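Local structure of yeast glycogen phosphorylase (Saccharomyces cerevisiae, 1YGP) at residues Ala178-Pro183 against Ser860-Ile865; Pro267-Ser272 against Tyr544-Ala549; Ala171-Ser176 against Glu866-Thr871; Leu112-Ile117 against Pro518-Lys523; Ala362-Asp367 against Thr871-Glu876. The protein belongs to the carbohydrate phosphorylase family of the GT-B clan and carries bound pyridoxal-5'-phosphate. All blocks are in the same frame, centred on the assembly; numbering follows the deposited sequence.

Contact 1 (Ala178-Pro183 against Ser860-Ile865)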
# COMPACT_ATOMS: atom_id res chain seq x y z
N ALA A 178 7.22 18.71 21.33
CA ALA A 178 7.22 19.57 20.16
C ALA A 178 6.80 20.98 20.50
O ALA A 178 7.38 21.92 19.96
CB ALA A 178 6.25 19.08 19.10
N THR A 179 5.84 21.17 21.41
CA THR A 179 5.43 22.52 21.79
C THR A 179 6.58 23.21 22.51
O THR A 179 6.88 24.37 22.26
CB THR A 179 4.20 22.48 22.72
OG1 THR A 179 3.17 21.92 21.94
CG2 THR A 179 3.70 23.81 23.19
N GLU A 180 7.28 22.45 23.36
CA GLU A 180 8.37 23.00 24.13
C GLU A 180 9.69 23.15 23.38
O GLU A 180 10.68 23.57 23.98
CB GLU A 180 8.54 22.12 25.37
CG GLU A 180 7.50 22.60 26.37
CD GLU A 180 7.48 21.95 27.75
OE1 GLU A 180 8.44 21.29 28.13
OE2 GLU A 180 6.49 22.12 28.45
N GLY A 181 9.76 22.84 22.09
CA GLY A 181 11.01 22.91 21.34
C GLY A 181 12.09 22.02 21.95
O GLY A 181 13.26 22.39 21.94
N ILE A 182 11.74 20.88 22.55
CA ILE A 182 12.71 19.95 23.14
C ILE A 182 13.16 19.13 21.93
O ILE A 182 12.28 18.67 21.20
CB ILE A 182 12.02 19.03 24.21
CG1 ILE A 182 11.68 19.79 25.47
CG2 ILE A 182 12.92 17.87 24.54
CD1 ILE A 182 12.89 20.27 26.27
N PRO A 183 14.43 18.87 21.63
CA PRO A 183 14.82 18.07 20.47
C PRO A 183 14.56 16.58 20.68
O PRO A 183 15.46 15.81 21.04
CB PRO A 183 16.29 18.45 20.27
CG PRO A 183 16.38 19.82 20.91
CD PRO A 183 15.59 19.56 22.18
N SER A 860 -1.06 18.73 33.15
CA SER A 860 -0.75 19.01 31.76
C SER A 860 0.54 18.27 31.39
O SER A 860 1.58 18.44 32.04
CB SER A 860 -0.58 20.50 31.61
OG SER A 860 -0.21 20.91 30.30
N SER A 861 0.55 17.48 30.31
CA SER A 861 1.75 16.78 29.88
C SER A 861 2.93 17.71 29.62
O SER A 861 4.07 17.22 29.54
CB SER A 861 1.46 15.97 28.62
OG SER A 861 0.76 16.72 27.63
N ASP A 862 2.71 19.04 29.52
CA ASP A 862 3.80 20.01 29.37
C ASP A 862 4.62 20.08 30.63
O ASP A 862 5.86 20.12 30.56
CB ASP A 862 3.29 21.42 29.09
CG ASP A 862 2.65 21.63 27.72
OD1 ASP A 862 2.79 20.81 26.80
OD2 ASP A 862 2.00 22.67 27.59
N ARG A 863 3.94 20.00 31.78
CA ARG A 863 4.60 19.95 33.08
C ARG A 863 5.30 18.60 33.18
O ARG A 863 6.45 18.63 33.62
CB ARG A 863 3.55 20.13 34.17
CG ARG A 863 3.98 20.19 35.63
CD ARG A 863 4.27 18.82 36.21
NE ARG A 863 3.08 18.00 36.34
CZ ARG A 863 3.12 16.67 36.24
NH1 ARG A 863 4.25 16.00 36.02
NH2 ARG A 863 1.99 16.00 36.40
N CYS A 864 4.73 17.42 32.82
CA CYS A 864 5.48 16.15 32.82
C CYS A 864 6.78 16.28 32.03
O CYS A 864 7.85 15.86 32.48
CB CYS A 864 4.83 14.96 32.13
SG CYS A 864 3.12 14.52 32.50
N ILE A 865 6.72 16.92 30.86
CA ILE A 865 7.91 17.06 30.03
C ILE A 865 8.88 18.05 30.64
O ILE A 865 10.10 17.85 30.48
CB ILE A 865 7.46 17.44 28.61
CG1 ILE A 865 6.68 16.26 28.05
CG2 ILE A 865 8.63 17.74 27.69
CD1 ILE A 865 7.42 14.91 28.02

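Contact 2 (Pro267-Ser272 against Tyr544-Ala549)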
# COMPACT_ATOMS: atom_id res chain seq x y z
N PRO A 267 3.59 18.58 15.07
CA PRO A 267 3.49 19.99 15.39
C PRO A 267 3.37 20.19 16.88
O PRO A 267 2.94 19.27 17.58
CB PRO A 267 2.30 20.45 14.63
CG PRO A 267 1.38 19.28 14.83
CD PRO A 267 2.29 18.08 14.66
N GLY A 268 3.75 21.42 17.27
CA GLY A 268 3.73 21.95 18.63
C GLY A 268 2.81 23.16 18.66
O GLY A 268 2.62 23.78 17.61
N PHE A 269 2.18 23.56 19.77
CA PHE A 269 1.26 24.70 19.79
C PHE A 269 2.04 26.00 19.82
O PHE A 269 2.91 26.23 20.66
CB PHE A 269 0.37 24.56 21.00
CG PHE A 269 -0.76 25.57 21.16
CD1 PHE A 269 -1.90 25.50 20.35
CD2 PHE A 269 -0.68 26.54 22.17
CE1 PHE A 269 -2.96 26.38 20.55
CE2 PHE A 269 -1.74 27.41 22.37
CZ PHE A 269 -2.87 27.33 21.56
N LYS A 270 1.78 26.82 18.81
CA LYS A 270 2.43 28.12 18.63
C LYS A 270 3.91 28.09 18.26
O LYS A 270 4.52 29.14 18.07
CB LYS A 270 2.28 29.00 19.88
CG LYS A 270 0.83 29.40 20.07
CD LYS A 270 0.70 30.10 21.38
CE LYS A 270 -0.71 30.62 21.53
NZ LYS A 270 -0.91 31.07 22.90
N THR A 271 4.56 26.95 18.15
CA THR A 271 5.94 26.89 17.73
C THR A 271 5.89 26.70 16.23
O THR A 271 4.82 26.47 15.65
CB THR A 271 6.65 25.68 18.32
OG1 THR A 271 5.74 24.97 19.17
CG2 THR A 271 7.91 26.12 19.01
N SER A 272 7.01 26.83 15.55
CA SER A 272 7.06 26.36 14.19
C SER A 272 8.05 25.19 14.19
O SER A 272 8.65 24.82 13.18
CB SER A 272 7.54 27.50 13.36
OG SER A 272 8.75 27.93 13.99
N TYR A 544 -3.59 30.21 28.07
CA TYR A 544 -3.85 29.30 29.18
C TYR A 544 -3.50 27.86 28.78
O TYR A 544 -3.19 27.05 29.65
CB TYR A 544 -5.34 29.40 29.58
CG TYR A 544 -6.40 28.90 28.61
CD1 TYR A 544 -6.88 29.73 27.59
CD2 TYR A 544 -6.87 27.58 28.68
CE1 TYR A 544 -7.82 29.25 26.66
CE2 TYR A 544 -7.80 27.08 27.75
CZ TYR A 544 -8.26 27.93 26.74
OH TYR A 544 -9.15 27.44 25.80
N LEU A 545 -3.48 27.50 27.49
CA LEU A 545 -3.11 26.14 27.07
C LEU A 545 -1.62 25.92 27.26
O LEU A 545 -1.20 24.81 27.54
CB LEU A 545 -3.51 25.92 25.63
CG LEU A 545 -5.02 26.02 25.45
CD1 LEU A 545 -5.39 26.22 24.00
CD2 LEU A 545 -5.64 24.76 26.04
N LEU A 546 -0.81 26.97 27.12
CA LEU A 546 0.59 26.88 27.46
C LEU A 546 0.76 27.03 28.97
O LEU A 546 1.59 26.34 29.57
CB LEU A 546 1.39 27.96 26.78
CG LEU A 546 1.92 27.73 25.39
CD1 LEU A 546 1.57 26.36 24.84
CD2 LEU A 546 1.33 28.79 24.52
N ASP A 547 0.00 27.92 29.62
CA ASP A 547 0.13 28.07 31.05
C ASP A 547 -1.15 27.66 31.77
O ASP A 547 -1.94 28.51 32.19
CB ASP A 547 0.48 29.51 31.40
CG ASP A 547 0.77 29.72 32.89
OD1 ASP A 547 1.20 28.78 33.58
OD2 ASP A 547 0.56 30.85 33.35
N MET A 548 -1.31 26.35 32.00
CA MET A 548 -2.51 25.84 32.66
C MET A 548 -2.73 26.41 34.06
O MET A 548 -3.85 26.45 34.57
CB MET A 548 -2.47 24.32 32.77
CG MET A 548 -2.72 23.56 31.50
SD MET A 548 -4.26 24.13 30.76
CE MET A 548 -5.23 22.67 30.92
N ALA A 549 -1.67 26.88 34.71
CA ALA A 549 -1.75 27.50 36.02
C ALA A 549 -2.75 28.65 36.09
O ALA A 549 -3.46 28.81 37.08
CB ALA A 549 -0.39 28.03 36.42

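Contact 3 (Ala171-Ser176 against Glu866-Thr871)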
# COMPACT_ATOMS: atom_id res chain seq x y z
N ALA A 171 1.97 9.46 23.14
CA ALA A 171 1.38 10.40 22.21
C ALA A 171 1.34 11.79 22.80
O ALA A 171 1.91 12.71 22.21
CB ALA A 171 -0.03 9.96 21.86
N CYS A 172 0.73 11.99 23.98
CA CYS A 172 0.66 13.29 24.64
C CYS A 172 2.04 13.89 24.82
O CYS A 172 2.26 15.07 24.54
CB CYS A 172 -0.02 13.16 26.00
SG CYS A 172 -1.82 12.97 25.92
N PHE A 173 2.99 13.07 25.25
CA PHE A 173 4.36 13.50 25.41
C PHE A 173 4.97 14.05 24.13
O PHE A 173 5.44 15.19 24.11
CB PHE A 173 5.19 12.34 25.88
CG PHE A 173 5.11 12.10 27.38
CD1 PHE A 173 4.05 12.58 28.15
CD2 PHE A 173 6.14 11.37 27.97
CE1 PHE A 173 4.01 12.33 29.52
CE2 PHE A 173 6.08 11.12 29.34
CZ PHE A 173 5.02 11.60 30.10
N VAL A 174 4.89 13.30 23.04
CA VAL A 174 5.36 13.74 21.74
C VAL A 174 4.83 15.14 21.42
O VAL A 174 5.59 16.05 21.05
CB VAL A 174 4.94 12.61 20.74
CG1 VAL A 174 4.94 13.07 19.31
CG2 VAL A 174 5.98 11.50 20.82
N ASP A 175 3.55 15.39 21.70
CA ASP A 175 2.99 16.71 21.47
C ASP A 175 3.68 17.78 22.34
O ASP A 175 4.14 18.84 21.86
CB ASP A 175 1.52 16.58 21.76
CG ASP A 175 0.75 17.87 21.83
OD1 ASP A 175 0.84 18.53 22.86
OD2 ASP A 175 0.03 18.20 20.89
N SER A 176 3.81 17.52 23.65
CA SER A 176 4.39 18.50 24.55
C SER A 176 5.87 18.77 24.27
O SER A 176 6.33 19.92 24.35
CB SER A 176 4.23 18.04 25.99
OG SER A 176 2.85 17.79 26.23
N GLU A 866 8.42 19.08 31.37
CA GLU A 866 9.35 19.96 32.06
C GLU A 866 10.16 19.15 33.08
O GLU A 866 11.39 19.18 33.10
CB GLU A 866 8.59 21.07 32.78
CG GLU A 866 8.01 22.12 31.83
CD GLU A 866 6.98 23.12 32.39
OE1 GLU A 866 6.95 23.39 33.60
OE2 GLU A 866 6.20 23.64 31.59
N GLU A 867 9.48 18.31 33.85
CA GLU A 867 10.11 17.55 34.91
C GLU A 867 11.11 16.58 34.35
O GLU A 867 12.24 16.48 34.84
CB GLU A 867 9.10 16.76 35.73
CG GLU A 867 8.02 17.62 36.36
CD GLU A 867 7.49 17.04 37.65
OE1 GLU A 867 6.81 16.01 37.66
OE2 GLU A 867 7.77 17.65 38.68
N TYR A 868 10.73 15.87 33.28
CA TYR A 868 11.60 14.89 32.68
C TYR A 868 12.83 15.58 32.14
O TYR A 868 13.95 15.15 32.46
CB TYR A 868 10.91 14.17 31.54
CG TYR A 868 10.12 12.92 31.90
CD1 TYR A 868 10.77 11.70 32.02
CD2 TYR A 868 8.73 12.98 32.00
CE1 TYR A 868 10.05 10.54 32.23
CE2 TYR A 868 8.01 11.81 32.21
CZ TYR A 868 8.66 10.59 32.32
OH TYR A 868 7.92 9.42 32.49
N SER A 869 12.64 16.68 31.41
CA SER A 869 13.75 17.41 30.84
C SER A 869 14.70 17.87 31.92
O SER A 869 15.92 17.68 31.78
CB SER A 869 13.29 18.62 30.07
OG SER A 869 12.44 18.24 28.99
N ASP A 870 14.21 18.36 33.05
CA ASP A 870 15.12 18.87 34.05
C ASP A 870 15.72 17.86 35.01
O ASP A 870 16.85 18.09 35.44
CB ASP A 870 14.40 19.95 34.83
CG ASP A 870 14.03 21.13 33.94
OD1 ASP A 870 14.77 21.43 32.99
OD2 ASP A 870 12.99 21.75 34.20
N THR A 871 15.08 16.75 35.38
CA THR A 871 15.74 15.87 36.34
C THR A 871 16.46 14.70 35.69
O THR A 871 17.52 14.25 36.15
CB THR A 871 14.70 15.35 37.36
OG1 THR A 871 13.72 14.59 36.68
CG2 THR A 871 14.01 16.51 38.06

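Contact 4 (Leu112-Ile117 against Pro518-Lys523)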
# COMPACT_ATOMS: atom_id res chain seq x y z
N LEU A 112 -5.41 15.30 11.23
CA LEU A 112 -5.84 16.59 10.67
C LEU A 112 -6.24 17.70 11.63
O LEU A 112 -5.64 18.77 11.57
CB LEU A 112 -7.05 16.45 9.69
CG LEU A 112 -7.13 17.22 8.35
CD1 LEU A 112 -8.54 17.17 7.81
CD2 LEU A 112 -6.85 18.69 8.51
N ASP A 113 -7.20 17.55 12.55
CA ASP A 113 -7.62 18.74 13.28
C ASP A 113 -6.57 19.28 14.23
O ASP A 113 -6.41 20.49 14.42
CB ASP A 113 -8.86 18.42 14.03
CG ASP A 113 -9.68 19.62 14.44
OD1 ASP A 113 -9.55 20.68 13.83
OD2 ASP A 113 -10.47 19.46 15.36
N ASN A 114 -5.81 18.33 14.78
CA ASN A 114 -4.70 18.65 15.61
C ASN A 114 -3.73 19.51 14.80
O ASN A 114 -3.25 20.49 15.36
CB ASN A 114 -4.05 17.37 16.06
CG ASN A 114 -3.00 17.63 17.13
OD1 ASN A 114 -1.82 17.52 16.85
ND2 ASN A 114 -3.32 18.04 18.36
N ALA A 115 -3.50 19.22 13.52
CA ALA A 115 -2.63 20.06 12.70
C ALA A 115 -3.23 21.42 12.48
O ALA A 115 -2.53 22.43 12.46
CB ALA A 115 -2.38 19.50 11.32
N LEU A 116 -4.55 21.51 12.35
CA LEU A 116 -5.20 22.80 12.16
C LEU A 116 -5.07 23.72 13.37
O LEU A 116 -4.94 24.95 13.23
CB LEU A 116 -6.65 22.50 11.82
CG LEU A 116 -7.11 22.72 10.38
CD1 LEU A 116 -6.17 22.01 9.42
CD2 LEU A 116 -8.53 22.20 10.23
N ILE A 117 -5.12 23.14 14.57
CA ILE A 117 -4.98 23.86 15.83
C ILE A 117 -3.51 24.17 16.04
O ILE A 117 -3.20 25.32 16.32
CB ILE A 117 -5.53 23.02 17.02
CG1 ILE A 117 -7.04 23.12 16.97
CG2 ILE A 117 -5.02 23.48 18.38
CD1 ILE A 117 -7.66 21.94 17.70
N PRO A 518 -3.31 19.48 26.84
CA PRO A 518 -4.42 20.41 26.79
C PRO A 518 -4.94 20.64 25.40
O PRO A 518 -6.15 20.82 25.22
CB PRO A 518 -3.89 21.65 27.41
CG PRO A 518 -2.86 21.14 28.36
CD PRO A 518 -2.19 20.07 27.54
N ARG A 519 -4.11 20.62 24.37
CA ARG A 519 -4.64 20.95 23.07
C ARG A 519 -5.56 19.87 22.53
O ARG A 519 -6.58 20.21 21.94
CB ARG A 519 -3.54 21.18 22.05
CG ARG A 519 -2.86 22.54 22.16
CD ARG A 519 -1.92 22.69 23.36
NE ARG A 519 -0.71 21.89 23.25
CZ ARG A 519 0.12 21.80 24.30
NH1 ARG A 519 -0.13 22.42 25.45
NH2 ARG A 519 1.24 21.08 24.20
N ARG A 520 -5.32 18.57 22.71
CA ARG A 520 -6.26 17.59 22.18
C ARG A 520 -7.38 17.41 23.19
O ARG A 520 -8.55 17.53 22.84
CB ARG A 520 -5.62 16.25 21.92
CG ARG A 520 -6.56 15.33 21.15
CD ARG A 520 -5.99 13.94 20.90
NE ARG A 520 -4.95 14.00 19.89
CZ ARG A 520 -5.22 13.91 18.59
NH1 ARG A 520 -6.46 13.76 18.13
NH2 ARG A 520 -4.22 13.97 17.72
N TRP A 521 -7.05 17.23 24.45
CA TRP A 521 -8.09 16.91 25.39
C TRP A 521 -8.97 18.07 25.86
O TRP A 521 -10.09 17.78 26.29
CB TRP A 521 -7.37 16.13 26.51
CG TRP A 521 -6.87 14.81 25.89
CD1 TRP A 521 -5.53 14.52 25.80
CD2 TRP A 521 -7.65 13.85 25.28
NE1 TRP A 521 -5.46 13.39 25.13
CE2 TRP A 521 -6.68 12.96 24.81
CE3 TRP A 521 -9.01 13.59 25.06
CZ2 TRP A 521 -7.05 11.81 24.10
CZ3 TRP A 521 -9.38 12.45 24.35
CH2 TRP A 521 -8.41 11.57 23.87
N LEU A 522 -8.58 19.35 25.73
CA LEU A 522 -9.48 20.47 26.04
C LEU A 522 -9.85 21.26 24.79
O LEU A 522 -11.02 21.45 24.47
CB LEU A 522 -8.84 21.42 27.06
CG LEU A 522 -9.51 22.74 27.47
CD1 LEU A 522 -10.88 22.49 28.03
CD2 LEU A 522 -8.72 23.41 28.57
N LYS A 523 -8.88 21.72 24.01
CA LYS A 523 -9.23 22.57 22.88
C LYS A 523 -9.77 21.78 21.70
O LYS A 523 -10.71 22.24 21.06
CB LYS A 523 -8.01 23.39 22.42
CG LYS A 523 -8.43 24.40 21.40
CD LYS A 523 -7.29 25.30 21.05
CE LYS A 523 -7.72 26.26 19.94
NZ LYS A 523 -8.96 26.98 20.22

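Contact 5 (Ala362-Asp367 against Thr871-Glu876)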
# COMPACT_ATOMS: atom_id res chain seq x y z
N ALA A 362 19.83 11.14 24.97
CA ALA A 362 19.09 10.68 26.15
C ALA A 362 18.06 9.67 25.62
O ALA A 362 17.26 10.07 24.78
CB ALA A 362 18.35 11.84 26.77
N ILE A 363 18.00 8.39 25.97
CA ILE A 363 17.00 7.49 25.40
C ILE A 363 16.08 7.06 26.54
O ILE A 363 16.55 6.53 27.56
CB ILE A 363 17.65 6.21 24.75
CG1 ILE A 363 18.76 6.57 23.74
CG2 ILE A 363 16.53 5.42 24.03
CD1 ILE A 363 19.40 5.37 23.00
N GLN A 364 14.78 7.27 26.39
CA GLN A 364 13.83 6.91 27.44
C GLN A 364 13.14 5.59 27.14
O GLN A 364 12.58 5.40 26.06
CB GLN A 364 12.79 8.00 27.58
CG GLN A 364 11.97 7.87 28.85
CD GLN A 364 12.77 8.00 30.13
OE1 GLN A 364 13.49 8.97 30.35
NE2 GLN A 364 12.70 7.07 31.05
N LEU A 365 13.14 4.65 28.06
CA LEU A 365 12.52 3.38 27.79
C LEU A 365 11.13 3.53 28.36
O LEU A 365 10.95 3.62 29.59
CB LEU A 365 13.26 2.26 28.49
CG LEU A 365 14.76 2.08 28.29
CD1 LEU A 365 15.04 0.64 28.66
CD2 LEU A 365 15.24 2.28 26.84
N ASN A 366 10.13 3.66 27.49
CA ASN A 366 8.79 3.74 28.01
C ASN A 366 8.35 2.30 28.26
O ASN A 366 7.97 1.57 27.35
CB ASN A 366 7.90 4.44 27.00
CG ASN A 366 6.48 4.57 27.52
OD1 ASN A 366 6.23 4.71 28.73
ND2 ASN A 366 5.48 4.50 26.65
N ASP A 367 8.51 1.88 29.51
CA ASP A 367 8.22 0.55 30.01
C ASP A 367 9.29 -0.47 29.59
O ASP A 367 10.27 -0.11 28.95
CB ASP A 367 6.86 0.12 29.52
CG ASP A 367 6.22 -1.02 30.29
OD1 ASP A 367 6.60 -1.27 31.44
OD2 ASP A 367 5.32 -1.64 29.72
N THR A 871 15.08 16.75 35.38
CA THR A 871 15.74 15.87 36.34
C THR A 871 16.46 14.70 35.69
O THR A 871 17.52 14.25 36.15
CB THR A 871 14.70 15.35 37.36
OG1 THR A 871 13.72 14.59 36.68
CG2 THR A 871 14.01 16.51 38.06
N ILE A 872 15.90 14.22 34.59
CA ILE A 872 16.41 13.01 33.98
C ILE A 872 17.24 13.27 32.75
O ILE A 872 18.39 12.86 32.69
CB ILE A 872 15.18 12.10 33.68
CG1 ILE A 872 14.45 11.77 35.02
CG2 ILE A 872 15.63 10.82 32.97
CD1 ILE A 872 13.12 11.01 35.01
N TRP A 873 16.67 13.93 31.74
CA TRP A 873 17.37 14.06 30.48
C TRP A 873 18.44 15.13 30.44
O TRP A 873 19.37 15.07 29.64
CB TRP A 873 16.36 14.34 29.36
CG TRP A 873 15.32 13.24 29.13
CD1 TRP A 873 15.55 11.91 29.41
CD2 TRP A 873 14.04 13.46 28.68
NE1 TRP A 873 14.42 11.30 29.18
CE2 TRP A 873 13.49 12.17 28.74
CE3 TRP A 873 13.28 14.55 28.24
CZ2 TRP A 873 12.17 11.94 28.38
CZ3 TRP A 873 11.96 14.31 27.88
CH2 TRP A 873 11.41 13.03 27.95
N ASN A 874 18.27 16.15 31.29
CA ASN A 874 19.12 17.33 31.37
C ASN A 874 19.24 17.89 29.97
O ASN A 874 20.29 18.07 29.37
CB ASN A 874 20.49 16.96 31.95
CG ASN A 874 20.32 16.32 33.33
OD1 ASN A 874 20.67 15.16 33.55
ND2 ASN A 874 19.73 16.98 34.32
N VAL A 875 18.05 18.20 29.48
CA VAL A 875 17.88 18.66 28.12
C VAL A 875 17.29 20.07 28.16
O VAL A 875 16.49 20.40 29.05
CB VAL A 875 17.00 17.52 27.50
CG1 VAL A 875 15.68 18.02 26.98
CG2 VAL A 875 17.80 16.87 26.40
N GLU A 876 17.71 20.96 27.27
CA GLU A 876 17.18 22.31 27.16
C GLU A 876 16.44 22.38 25.82
O GLU A 876 16.83 21.68 24.87
CB GLU A 876 18.27 23.38 27.09
CG GLU A 876 19.24 23.47 28.24
CD GLU A 876 18.55 23.81 29.56
OE1 GLU A 876 18.04 24.92 29.70
OE2 GLU A 876 18.55 22.94 30.44

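Contact 1 (Ala178-Pro183 against Ser860-Ile865)
The carboxylate of D862, which meets E180 across the contact, is gripped at both oxygens: OD2 forms a salt bridge with NH1 of R519, and OD1 is hydrogen-bonded to OG of S176. E180 approaches the base of the aspartate rather than its gripped end. Its chain runs straight out beyond CG (chi2 -177°), bringing OE2 to 3.3 Å from D862 CB. The same OE2 lies close to the carbonyl oxygen of D862, but both are acceptors and form no bond. The two carboxylate planes are turned 52° apart, and E180 OE2 stands 4.3 Å from D862 OD1. With E866 also near, this grouping of acids may raise the proton affinity of E180, whereas R519 probably stabilises the charge on D862.

The other glutamate oxygen turns to an apolar neighbour, E180 OE1 lying 3.6 Å from I865 CG2. That methyl, anti to the backbone N of I865, also receives the side chain of I182, at 4.3 Å from I182 CG1. I865 packs in addition on F173, S176 and M177 of helix 165-179, and I182 on V875. What meets here are two helix ends: the Schellman motif completed by G181, at positive phi, after helix 165-179, and the N-terminal turn of helix 861-873, with S860 at the N-cap position.

Contact 2 (Pro267-Ser272 against Tyr544-Ala549)
A beta-hairpin connection, joining the neighbouring antiparallel strands 255-267 and 274-284, meets here the loop between helices 527-536 and 562-584. F269 leads the approach from the hairpin. Its CG is anti to the backbone N (chi1 -175°), which carries the ring out to two consecutive leucines, L545 and L546. L546 comes to the edge of the ring, near its plane, with CD1 3.5 Å from F269 CD2. L545 crosses the phenylalanine at about a right angle, and its CD1 approaches F269 CZ obliquely at 3.7 Å.

K270 runs beside the same ring: its CG lies 3.8 Å above one face of F269, offset toward the rim. Beyond that point the lysine chain is extended and passes over the second methyl of L546, whose CD2 is 3.5 Å from K270 CD. Of the two branches of L546, CD1 meets the ring edge, while CD2 lies by the lysine chain and also near the ring. The ammonium end also lies near this methyl, but its polar partner is the carbonyl oxygen of T541, to which NZ is hydrogen-bonded.

The backbone N of F269 is hydrogen-bonded to OG1 of T179, and the ring also touches R519. L545 continues onto P518 and K523 of helix 518-524. F269 and L545 are buried whereas K270 and L546 are exposed, so the contact passes from interior to surface at the turn of a beta-hairpin belonging to the large mixed sheet.

Contact 3 (Ala171-Ser176 against Glu866-Thr871)
F173 and Y868, both buried, make this contact between them as ring against ring. The nearest atoms are F173 CE2 and Y868 CE2, 3.5 Å apart. F173 CZ also lies 3.7 Å from the same Y868 CE2, which therefore sits against the CE2-CZ bond of the phenylalanine. The ring planes stand 71° apart with centroids separated by 5.5 Å, an oblique aromatic pair. Each ring leaves its helix with CG anti to the carbonyl carbon, at chi1 -82° in F173, and the two side chains cross at about a right angle. They span the gap between backbones whose closest CA atoms, those of F173 and Y868, are 10.4 Å apart.

The tyrosine is held at its far end: OH is hydrogen-bonded to ND2 of N482 and to OG1 of T403, on two neighbouring parallel strands of the large sheet. Its ring also meets that of W873, with planes about 20° apart. F173 for its part packs on C864 and I865, one turn earlier on the helix of Y868, and its side chain lies about 12 Å from the bound pyridoxal-5'-phosphate. Helix 861-873 thus lies beside helix 165-179 and reaches the sheet through Y868, in keeping with the GT-B fold, where the C-terminal helix crosses back to the N-terminal domain.

Contact 4 (Leu112-Ile117 against Pro518-Lys523)
The amide of N114 and the guanidinium of R520 lie nearly parallel, their planes 16° apart, although the two side chains cross at about a right angle. The arginine reaches the asparagine with NH2, 3.8 Å from N114 CB, in an oblique approach. A bend at chi3 (-73°) turns the guanidinium toward helix 111-117, and its main polar partner is E702, which forms a salt bridge with NH1. The stem of the same arginine covers another flat group: R520 CD lies 3.9 Å above one face of the W521 indole, offset toward the rim. W521 touches pyridoxal-5'-phosphate and makes a cation-pi contact with K728.

Farther along, I117 fits against two side chains of the facing helix. Its CG2 is 3.9 Å from CD of K523, and the two chains slide past each other in opposite directions. The ammonium of K523 continues to a salt bridge with E542. R519 offers the same methyl only its base, with CG 4.5 Å from I117 CG2, because its guanidinium leads away to D175 and D862. In helix 518-523 the carbonyl oxygen of P518 takes two backbone bonds, from L522 N at 2.9 Å and from K523 N at 3.1 Å, as a wider pi-type turn is made. The helix axes are 10.6 Å apart at closest approach and run at 103°, a near-perpendicular helix packing that borders the pyridoxal-5'-phosphate pocket through W521.

Contact 5 (Ala362-Asp367 against Thr871-Glu876)
W873 lays its indole beside A362 and Q364 of the strand, covering both. The methyl of A362 approaches the five-membered ring obliquely, with CB 3.8 Å from W873 CD1. Q364 supplies the polar part: W873 NE1 donates a hydrogen bond to OE1 at 2.8 Å. The indole N-H uses a lone pair in the carbonyl plane, with a C=O...N angle of 142°. From the side of the tryptophan the bond is less even, OE1 standing 21° out of the ring plane though still at the ring edge.

The glutamine starts with CG anti to its backbone N, and a bend at chi2 then turns OE1 toward NE1, while CB and CG lie near the six-membered ring at CZ2. The amide and indole planes are 45° apart. OE1 also lies 3.9 Å from I872 CG2. This buried indole N-H is thus satisfied by a side chain of the sheet.

A362 and Q364 lie on one face of strand 361-366, and I363 between them points its side chain away, the usual beta alternation. The strand lies between parallel neighbours 98-102 and 400-404 in the large mixed sheet, and the end of helix 861-873 sits across its face in this GT-B protein. W873 also packs on V99 of strand 98-102, and I872 reaches A401 of strand 400-404 and N482 of strand 478-483.

In the fold
From the N terminus, helix 111-117 comes first and closes a loop with helix 518-524 in contact 4. Helix 165-179 and the turn after it then wait for the last helix, 861-873: contact 3 closes the longer loop, contact 1 is nested inside it, and contact 2, between hairpin loop 267-272 and loop 544-549, is nested inside contact 1. Contact 5 joins central strand 361-366 to the end of helix 861-873. Contacts 4 and 5 cross each other and all the rest. Through R519, contact 4 ties helix 518-524 to helices 165-179 and 861-873, which contacts 1 and 3 bring together.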